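Local coordinates for phosphoserine aminotransferase (Bacillus circulans, PDB 2C0R), which catalyses the reversible, pyridoxal-phosphate-dependent transamination that yields phosphoserine from 3-phosphohydroxypyruvate, and makes phosphohydroxythreonine in pyridoxine biosynthesis, at residues Pro16-Glu21 / Glu256-Leu261; Asp277-Ser282 / Ile300-Ala305; Glu310-Lys315 / Glu355-Ser360. The protein carries 1 engineered substitution. All coordinates share one frame; numbering follows the deposited sequence.

Interaction 1 of 3, residues Pro16-Glu21 / Glu256-Leu261; sequences PLEVLE and EERGGL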
loop_
_atom_site.group_PDB
_atom_site.type_symbol
_atom_site.label_atom_id
_atom_site.label_comp_id
_atom_site.label_asym_id
_atom_site.label_seq_id
_atom_site.Cartn_x
_atom_site.Cartn_y
_atom_site.Cartn_z
ATOM N N PRO A 16 17.399 -5.854 -7.145
ATOM C CA PRO A 16 18.667 -5.715 -7.898
ATOM C C PRO A 16 19.453 -4.517 -7.371
ATOM O O PRO A 16 18.865 -3.420 -7.233
ATOM C CB PRO A 16 18.179 -5.460 -9.320
ATOM C CG PRO A 16 16.831 -6.118 -9.377
ATOM C CD PRO A 16 16.242 -5.741 -8.025
ATOM N N LEU A 17 20.727 -4.701 -7.066
ATOM C CA LEU A 17 21.521 -3.554 -6.568
ATOM C C LEU A 17 21.452 -2.368 -7.533
ATOM O O LEU A 17 21.390 -1.226 -7.097
ATOM C CB LEU A 17 22.974 -3.954 -6.387
ATOM C CG LEU A 17 23.888 -2.876 -5.839
ATOM C CD1 LEU A 17 23.330 -2.221 -4.572
ATOM C CD2 LEU A 17 25.260 -3.500 -5.565
ATOM N N GLU A 18 21.420 -2.637 -8.840
ATOM C CA GLU A 18 21.386 -1.560 -9.843
ATOM C C GLU A 18 20.094 -0.750 -9.716
ATOM O O GLU A 18 20.036 0.479 -9.898
ATOM C CB GLU A 18 21.446 -2.096 -11.272
ATOM C CG GLU A 18 20.808 -3.461 -11.441
ATOM C CD GLU A 18 21.708 -4.671 -11.330
ATOM O OE1 GLU A 18 22.120 -5.055 -10.207
ATOM O OE2 GLU A 18 21.997 -5.304 -12.382
ATOM N N VAL A 19 19.015 -1.445 -9.433
ATOM C CA VAL A 19 17.738 -0.745 -9.266
ATOM C C VAL A 19 17.783 0.129 -8.026
ATOM O O VAL A 19 17.317 1.270 -8.066
ATOM C CB VAL A 19 16.612 -1.779 -9.157
ATOM C CG1 VAL A 19 15.353 -1.107 -8.637
ATOM C CG2 VAL A 19 16.385 -2.402 -10.524
ATOM N N LEU A 20 18.332 -0.386 -6.917
ATOM C CA LEU A 20 18.451 0.415 -5.714
ATOM C C LEU A 20 19.339 1.612 -6.000
ATOM O O LEU A 20 19.047 2.698 -5.568
ATOM C CB LEU A 20 19.046 -0.410 -4.597
ATOM C CG LEU A 20 18.193 -1.567 -4.084
ATOM C CD1 LEU A 20 18.994 -2.394 -3.099
ATOM C CD2 LEU A 20 16.937 -1.038 -3.416
ATOM N N GLU A 21 20.424 1.421 -6.728
ATOM C CA GLU A 21 21.322 2.543 -7.012
ATOM C C GLU A 21 20.645 3.586 -7.889
ATOM O O GLU A 21 20.827 4.802 -7.702
ATOM C CB GLU A 21 22.591 2.051 -7.673
ATOM C CG GLU A 21 23.439 1.193 -6.716
ATOM C CD GLU A 21 24.657 0.652 -7.458
ATOM O OE1 GLU A 21 24.656 0.686 -8.722
ATOM O OE2 GLU A 21 25.591 0.214 -6.755
ATOM N N GLU A 256 14.009 -6.963 -18.177
ATOM C CA GLU A 256 14.220 -6.917 -19.636
ATOM C C GLU A 256 15.714 -6.953 -19.899
ATOM O O GLU A 256 16.191 -7.648 -20.809
ATOM C CB GLU A 256 13.526 -5.687 -20.226
ATOM C CG GLU A 256 13.801 -5.441 -21.685
ATOM C CD GLU A 256 13.058 -6.284 -22.696
ATOM O OE1 GLU A 256 12.828 -5.753 -23.815
ATOM O OE2 GLU A 256 12.711 -7.462 -22.433
ATOM N N GLU A 257 16.494 -6.221 -19.114
ATOM C CA GLU A 257 17.937 -6.169 -19.347
ATOM C C GLU A 257 18.631 -7.496 -19.100
ATOM O O GLU A 257 19.749 -7.712 -19.576
ATOM C CB GLU A 257 18.616 -5.204 -18.377
ATOM C CG GLU A 257 18.345 -3.743 -18.585
ATOM C CD GLU A 257 18.888 -2.902 -17.430
ATOM O OE1 GLU A 257 19.177 -3.448 -16.334
ATOM O OE2 GLU A 257 19.017 -1.684 -17.645
ATOM N N ARG A 258 17.973 -8.320 -18.313
ATOM C CA ARG A 258 18.515 -9.595 -17.908
ATOM C C ARG A 258 18.138 -10.666 -18.934
ATOM O O ARG A 258 18.409 -11.833 -18.698
ATOM C CB ARG A 258 17.972 -9.994 -16.546
ATOM C CG ARG A 258 18.444 -9.225 -15.332
ATOM C CD ARG A 258 19.821 -9.735 -14.916
ATOM N NE ARG A 258 20.747 -8.680 -14.637
ATOM C CZ ARG A 258 20.842 -7.388 -14.856
ATOM N NH1 ARG A 258 19.947 -6.644 -15.500
ATOM N NH2 ARG A 258 21.945 -6.800 -14.380
ATOM N N GLY A 259 17.506 -10.276 -20.047
ATOM C CA GLY A 259 17.079 -11.252 -21.067
ATOM C C GLY A 259 15.630 -11.623 -20.963
ATOM O O GLY A 259 15.204 -12.672 -21.469
ATOM N N GLY A 260 14.838 -10.827 -20.273
ATOM C CA GLY A 260 13.433 -11.082 -20.060
ATOM C C GLY A 260 13.187 -12.338 -19.273
ATOM O O GLY A 260 14.037 -12.804 -18.497
ATOM N N LEU A 261 11.976 -12.939 -19.460
ATOM C CA LEU A 261 11.614 -14.040 -18.608
ATOM C C LEU A 261 12.437 -15.275 -18.922
ATOM O O LEU A 261 12.730 -16.029 -17.994
ATOM C CB LEU A 261 10.104 -14.332 -18.761
ATOM C CG LEU A 261 9.189 -13.161 -18.413
ATOM C CD1 LEU A 261 7.738 -13.587 -18.442
ATOM C CD2 LEU A 261 9.586 -12.591 -17.051
#

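Interaction 2 of 3, residues Asp277-Ser282 / Ile300-Ala305; sequences DAIDQS and ITFRLA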
loop_
_atom_site.group_PDB
_atom_site.type_symbol
_atom_site.label_atom_id
_atom_site.label_comp_id
_atom_site.label_asym_id
_atom_site.label_seq_id
_atom_site.Cartn_x
_atom_site.Cartn_y
_atom_site.Cartn_z
ATOM N N ASP A 277 21.714 -29.341 -5.631
ATOM C CA ASP A 277 22.837 -30.301 -5.692
ATOM C C ASP A 277 23.528 -30.392 -4.345
ATOM O O ASP A 277 23.976 -31.465 -3.967
ATOM C CB ASP A 277 23.864 -29.869 -6.739
ATOM C CG ASP A 277 25.139 -30.687 -6.590
ATOM O OD1 ASP A 277 26.260 -30.234 -6.220
ATOM O OD2 ASP A 277 24.994 -31.898 -6.870
ATOM N N ALA A 278 23.670 -29.276 -3.628
ATOM C CA ALA A 278 24.247 -29.287 -2.281
ATOM C C ALA A 278 23.443 -30.124 -1.307
ATOM O O ALA A 278 23.971 -30.809 -0.451
ATOM C CB ALA A 278 24.293 -27.853 -1.734
ATOM N N ILE A 279 22.115 -30.076 -1.407
ATOM C CA ILE A 279 21.245 -30.936 -0.574
ATOM C C ILE A 279 21.337 -32.386 -0.984
ATOM O O ILE A 279 21.472 -33.278 -0.150
ATOM C CB ILE A 279 19.776 -30.442 -0.687
ATOM C CG1 ILE A 279 19.664 -29.017 -0.121
ATOM C CG2 ILE A 279 18.843 -31.437 -0.033
ATOM C CD1 ILE A 279 18.470 -28.248 -0.714
ATOM N N ASP A 280 21.294 -32.631 -2.300
ATOM C CA ASP A 280 21.256 -33.995 -2.836
ATOM C C ASP A 280 22.594 -34.678 -2.783
ATOM O O ASP A 280 22.676 -35.890 -3.013
ATOM C CB ASP A 280 20.749 -33.985 -4.280
ATOM C CG ASP A 280 19.280 -33.608 -4.347
ATOM O OD1 ASP A 280 18.561 -33.665 -3.331
ATOM O OD2 ASP A 280 18.868 -33.281 -5.463
ATOM N N GLN A 281 23.673 -33.972 -2.515
ATOM C CA GLN A 281 24.993 -34.560 -2.340
ATOM C C GLN A 281 25.469 -34.106 -0.963
ATOM O O GLN A 281 26.412 -33.357 -0.739
ATOM C CB GLN A 281 25.912 -34.055 -3.441
ATOM C CG GLN A 281 25.516 -34.406 -4.864
ATOM C CD GLN A 281 25.676 -35.882 -5.203
ATOM O OE1 GLN A 281 24.740 -36.546 -5.658
ATOM N NE2 GLN A 281 26.889 -36.393 -4.977
ATOM N N SER A 282 24.763 -34.515 0.075
ATOM C CA SER A 282 25.066 -34.021 1.415
ATOM C C SER A 282 25.225 -35.219 2.337
ATOM O O SER A 282 25.429 -35.051 3.537
ATOM C CB SER A 282 23.974 -33.107 1.939
ATOM O OG SER A 282 22.788 -33.856 2.233
ATOM N N ILE A 300 13.692 -22.735 -1.763
ATOM C CA ILE A 300 14.209 -24.085 -1.557
ATOM C C ILE A 300 14.187 -24.423 -0.096
ATOM O O ILE A 300 14.832 -23.791 0.729
ATOM C CB ILE A 300 15.628 -24.155 -2.103
ATOM C CG1 ILE A 300 15.637 -23.849 -3.599
ATOM C CG2 ILE A 300 16.253 -25.485 -1.732
ATOM C CD1 ILE A 300 17.004 -24.020 -4.243
ATOM N N THR A 301 13.409 -25.454 0.217
ATOM C CA THR A 301 13.244 -25.787 1.636
ATOM C C THR A 301 13.967 -27.080 1.922
ATOM O O THR A 301 14.026 -28.012 1.115
ATOM C CB THR A 301 11.756 -25.874 1.979
ATOM O OG1 THR A 301 11.150 -26.764 1.014
ATOM C CG2 THR A 301 11.099 -24.490 1.833
ATOM N N PHE A 302 14.582 -27.097 3.106
ATOM C CA PHE A 302 15.332 -28.293 3.492
ATOM C C PHE A 302 15.458 -28.359 5.014
ATOM O O PHE A 302 15.191 -27.395 5.728
ATOM C CB PHE A 302 16.701 -28.336 2.796
ATOM C CG PHE A 302 17.633 -27.162 3.039
ATOM C CD1 PHE A 302 18.731 -27.355 3.858
ATOM C CD2 PHE A 302 17.420 -25.924 2.483
ATOM C CE1 PHE A 302 19.614 -26.315 4.091
ATOM C CE2 PHE A 302 18.309 -24.880 2.711
ATOM C CZ PHE A 302 19.415 -25.081 3.531
ATOM N N ARG A 303 15.846 -29.578 5.458
ATOM C CA ARG A 303 15.897 -29.830 6.875
ATOM C C ARG A 303 17.229 -30.492 7.234
ATOM O O ARG A 303 17.847 -31.147 6.386
ATOM C CB ARG A 303 14.825 -30.814 7.337
ATOM C CG ARG A 303 13.404 -30.631 6.954
ATOM C CD ARG A 303 12.591 -31.755 7.579
ATOM N NE ARG A 303 11.178 -31.467 7.621
ATOM C CZ ARG A 303 10.405 -30.485 8.034
ATOM N NH1 ARG A 303 10.852 -29.367 8.588
ATOM N NH2 ARG A 303 9.085 -30.616 7.883
ATOM N N LEU A 304 17.590 -30.314 8.498
ATOM C CA LEU A 304 18.697 -31.096 9.066
ATOM C C LEU A 304 18.102 -32.136 10.012
ATOM O O LEU A 304 16.892 -32.275 10.062
ATOM C CB LEU A 304 19.663 -30.187 9.803
ATOM C CG LEU A 304 20.571 -29.325 8.921
ATOM C CD1 LEU A 304 19.802 -28.306 8.113
ATOM C CD2 LEU A 304 21.559 -28.631 9.859
ATOM N N ALA A 305 18.932 -32.863 10.749
ATOM C CA ALA A 305 18.490 -34.043 11.497
ATOM C C ALA A 305 17.673 -33.639 12.709
ATOM O O ALA A 305 16.871 -34.435 13.218
ATOM C CB ALA A 305 19.689 -34.854 11.934
#

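Interaction 3 of 3, residues Glu310-Lys315 / Glu355-Ser360; sequences EKEFVK and EHFKRS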
loop_
_atom_site.group_PDB
_atom_site.type_symbol
_atom_site.label_atom_id
_atom_site.label_comp_id
_atom_site.label_asym_id
_atom_site.label_seq_id
_atom_site.Cartn_x
_atom_site.Cartn_y
_atom_site.Cartn_z
ATOM N N GLU A 310 19.262 -27.247 13.192
ATOM C CA GLU A 310 18.762 -26.185 12.342
ATOM C C GLU A 310 18.963 -24.828 13.009
ATOM O O GLU A 310 19.398 -23.901 12.358
ATOM C CB GLU A 310 17.252 -26.382 12.052
ATOM C CG GLU A 310 17.122 -27.658 11.210
ATOM C CD GLU A 310 15.683 -28.042 10.932
ATOM O OE1 GLU A 310 14.717 -27.544 11.556
ATOM O OE2 GLU A 310 15.485 -28.865 10.043
ATOM N N LYS A 311 18.669 -24.723 14.312
ATOM C CA LYS A 311 18.950 -23.466 14.996
ATOM C C LYS A 311 20.431 -23.112 14.906
ATOM O O LYS A 311 20.829 -21.954 14.713
ATOM C CB LYS A 311 18.506 -23.619 16.453
ATOM C CG LYS A 311 19.462 -23.016 17.450
ATOM C CD LYS A 311 20.437 -24.028 18.074
ATOM C CE LYS A 311 21.570 -23.213 18.711
ATOM N NZ LYS A 311 21.830 -22.001 17.885
ATOM N N GLU A 312 21.291 -24.111 15.061
ATOM C CA GLU A 312 22.732 -23.903 15.012
ATOM C C GLU A 312 23.152 -23.417 13.632
ATOM O O GLU A 312 23.949 -22.495 13.504
ATOM C CB GLU A 312 23.467 -25.197 15.367
ATOM C CG GLU A 312 24.972 -24.999 15.386
ATOM C CD GLU A 312 25.411 -24.366 16.696
ATOM O OE1 GLU A 312 24.575 -24.248 17.622
ATOM O OE2 GLU A 312 26.594 -23.988 16.788
ATOM N N PHE A 313 22.612 -24.031 12.580
ATOM C CA PHE A 313 22.946 -23.643 11.215
ATOM C C PHE A 313 22.559 -22.187 11.040
ATOM O O PHE A 313 23.290 -21.392 10.450
ATOM C CB PHE A 313 22.172 -24.535 10.266
ATOM C CG PHE A 313 22.268 -24.224 8.789
ATOM C CD1 PHE A 313 23.114 -24.995 8.009
ATOM C CD2 PHE A 313 21.497 -23.268 8.158
ATOM C CE1 PHE A 313 23.248 -24.785 6.665
ATOM C CE2 PHE A 313 21.660 -22.997 6.822
ATOM C CZ PHE A 313 22.517 -23.769 6.056
ATOM N N VAL A 314 21.363 -21.792 11.476
ATOM C CA VAL A 314 20.882 -20.405 11.223
ATOM C C VAL A 314 21.814 -19.418 11.886
ATOM O O VAL A 314 22.270 -18.413 11.354
ATOM C CB VAL A 314 19.432 -20.251 11.726
ATOM C CG1 VAL A 314 19.045 -18.780 11.852
ATOM C CG2 VAL A 314 18.431 -20.993 10.837
ATOM N N LYS A 315 22.122 -19.764 13.146
ATOM C CA LYS A 315 22.902 -18.827 13.950
ATOM C C LYS A 315 24.268 -18.692 13.320
ATOM O O LYS A 315 24.800 -17.583 13.147
ATOM C CB LYS A 315 22.951 -19.339 15.379
ATOM N N GLU A 355 28.514 -26.561 2.903
ATOM C CA GLU A 355 29.559 -27.592 2.894
ATOM C C GLU A 355 30.362 -27.554 4.183
ATOM O O GLU A 355 30.615 -28.585 4.793
ATOM C CB GLU A 355 30.458 -27.357 1.677
ATOM C CG GLU A 355 31.596 -28.366 1.667
ATOM C CD GLU A 355 31.231 -29.781 1.284
ATOM O OE1 GLU A 355 32.072 -30.661 1.516
ATOM O OE2 GLU A 355 30.119 -30.040 0.755
ATOM N N HIS A 356 30.773 -26.371 4.631
ATOM C CA HIS A 356 31.463 -26.210 5.904
ATOM C C HIS A 356 30.640 -26.729 7.087
ATOM O O HIS A 356 31.165 -27.434 7.977
ATOM C CB HIS A 356 31.817 -24.744 6.213
ATOM C CG HIS A 356 32.292 -24.523 7.627
ATOM N ND1 HIS A 356 33.501 -24.998 8.111
ATOM C CD2 HIS A 356 31.735 -23.881 8.684
ATOM C CE1 HIS A 356 33.681 -24.684 9.375
ATOM N NE2 HIS A 356 32.610 -23.990 9.747
ATOM N N PHE A 357 29.370 -26.365 7.135
ATOM C CA PHE A 357 28.581 -26.775 8.307
ATOM C C PHE A 357 28.401 -28.275 8.334
ATOM O O PHE A 357 28.479 -28.907 9.380
ATOM C CB PHE A 357 27.247 -26.003 8.264
ATOM C CG PHE A 357 26.490 -26.100 9.570
ATOM C CD1 PHE A 357 26.675 -25.155 10.555
ATOM C CD2 PHE A 357 25.615 -27.162 9.775
ATOM C CE1 PHE A 357 25.942 -25.266 11.722
ATOM C CE2 PHE A 357 24.890 -27.264 10.944
ATOM C CZ PHE A 357 25.095 -26.330 11.945
ATOM N N LYS A 358 28.190 -28.861 7.163
ATOM C CA LYS A 358 28.114 -30.333 7.085
ATOM C C LYS A 358 29.339 -31.064 7.544
ATOM O O LYS A 358 29.296 -32.053 8.277
ATOM C CB LYS A 358 27.823 -30.632 5.596
ATOM C CG LYS A 358 27.847 -32.131 5.260
ATOM C CD LYS A 358 27.544 -32.258 3.767
ATOM C CE LYS A 358 28.718 -31.866 2.886
ATOM N NZ LYS A 358 28.336 -31.999 1.448
ATOM N N ARG A 359 30.483 -30.555 7.048
ATOM C CA ARG A 359 31.751 -31.147 7.437
ATOM C C ARG A 359 32.038 -31.034 8.930
ATOM O O ARG A 359 32.685 -31.959 9.457
ATOM C CB ARG A 359 32.909 -30.486 6.645
ATOM C CG ARG A 359 32.958 -30.819 5.170
ATOM C CD ARG A 359 34.227 -30.347 4.502
ATOM N NE ARG A 359 34.296 -28.921 4.210
ATOM C CZ ARG A 359 34.642 -28.416 3.033
ATOM N NH1 ARG A 359 34.952 -29.233 2.030
ATOM N NH2 ARG A 359 34.676 -27.100 2.880
ATOM N N SER A 360 31.674 -29.937 9.582
ATOM C CA SER A 360 31.979 -29.725 10.996
ATOM C C SER A 360 30.903 -30.280 11.915
ATOM O O SER A 360 31.147 -30.630 13.081
ATOM C CB SER A 360 32.232 -28.216 11.214
ATOM O OG SER A 360 31.112 -27.449 10.795
#

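Interaction 1 of 3, residues Pro16-Glu21 / Glu256-Leu261
The carboxylate of Glu-18 meets the guanidinium of Arg-258 with the two planes turned 68° apart, while OE1 of Glu-257 lies at the guanidinium edge, in its plane. The two side chains of the first pair come from opposite directions, and a single oxygen does the touching: Glu-18 OE2 stands 2.5 Å from Arg-258 NH2, a very short salt bridge. A bend at chi2 (-93°) turns the glutamate chain back alongside helix 17-25, toward its N-terminal end, where OE2 meets the arginine. At the other terminal nitrogen, Arg-258 NH1 and Glu-257 OE1 form a longer, weak bond of 3.4 Å, so one cation is shared by two acids. Arg-258 is the first residue beyond helix 242-257, which ends in a Schellman motif with Gly-259 as C-prime residue; its positive phi (99°) suits glycine, and Gly-259 N bonds Glu-256 O at 3.0 Å. Trp-254 gives Glu-18 OE2 a further, weak hydrogen bond through NE1. An alanine in place of Arg-258 would probably leave the Glu-18 carboxylate without its cationic mate and held by little more than that weak bond, whereas Glu-257 would still have Arg-22. Next to this surface contact, Leu-17 packs on Val-28 of the second subunit.

Interaction 2 of 3, residues Asp277-Ser282 / Ile300-Ala305
Ile-279 in the last turn of helix 260-280 faces Phe-302 of strand 299-303, their CA atoms 7.6 Å apart, the nearest pair of the two segments. Contact is made by the long branch of the isoleucine alone. CG1 lies anti to the carbonyl carbon (chi1 -63°) and the chain runs on extended, which carries CD1 out to the strand. There this one methyl meets two residues: it is 3.7 Å from CG2 of Ile-300, the short branch of that side chain, and 3.9 Å from CB of Phe-302. It also touches the start of the aromatic ring, 4.0 Å from Phe-302 CG. Being two apart on the strand, Ile-300 and Phe-302 both direct their side chains at the helix; Thr-301 between them points away, and its hydroxyl bonds the carbonyl of Glu-155. All three contacting residues are buried and only carbon meets carbon. The packing continues outside the segments: Ile-300 also lies on Ala-272, Ile-275 and Tyr-276 one and two turns back in the same helix, and Phe-302 on Met-354 of helix 344-361. Backbone hydrogen bonds join Ile-300 to Ala-336 and Phe-302 to Leu-334 in the next strand. This is helix-on-sheet packing, with helices laid over a small antiparallel sheet, as in the C-terminal domain of fold-type I aminotransferases.

Interaction 3 of 3, residues Glu310-Lys315 / Glu355-Ser360
Phe-357 loses more surface to this contact than any other residue, lying with one ring face against the backbone and side chain of Phe-313. Its CZ comes to 3.4 Å from Phe-313 N, and CB of Phe-313 makes a CH-pi contact, 4.0 Å from the ring centroid and 19° off the normal. Each phenylalanine leaves its helix with CG anti to the backbone N, but the rings end up nearly perpendicular. Phe-313 presents its edge to the face of Phe-357 in a T-shaped pair, centroids 5.2 Å apart and planes at 75°, with CD1 of Phe-313 3.8 Å from CD2 of Phe-357. Glu-312 completes the contact from a different side: its CG sits at the edge of the Phe-357 ring, 3.7 Å from CZ. Only the aliphatic part of this glutamate is used; the chain bends at chi2 and its carboxylate pairs with Lys-311 instead, NZ to OE1 3.6 Å. The CA atoms of Phe-313 and Phe-357 are the nearest across the two helices, 7.1 Å apart. Helices 307-319 and 344-361 meet here beside the small antiparallel sheet: Phe-313 rests on Leu-334 of strand 334-337 and stacks edge-to-face with Phe-353, while Phe-357 also packs on Phe-285, Tyr-286 and Leu-304 of the loops.

In the fold
Interaction 1 is a surface contact held by charge, whereas interactions 2 and 3 are buried and apolar, one through an isoleucine methyl against aliphatic and aromatic carbons, the other through aromatic rings. The segments of interactions 1 and 2 both reach helix 260-280, though in interaction 1 Arg-258, just before that helix, makes the contact, while Ile-279 of interaction 2 lies in its last turn; their centres are 29 Å apart. Interactions 2 and 3 are neighbours, centres 12 Å apart. There strand 299-303 leads into helix 307-319, the turn tied by a probable hydrogen bond from Leu-304 N to Glu-310 OE2. Helix 344-361 joins both, through Met-354 on Phe-302 and Phe-357 on Leu-304. Interaction 1 instead lies near the second subunit.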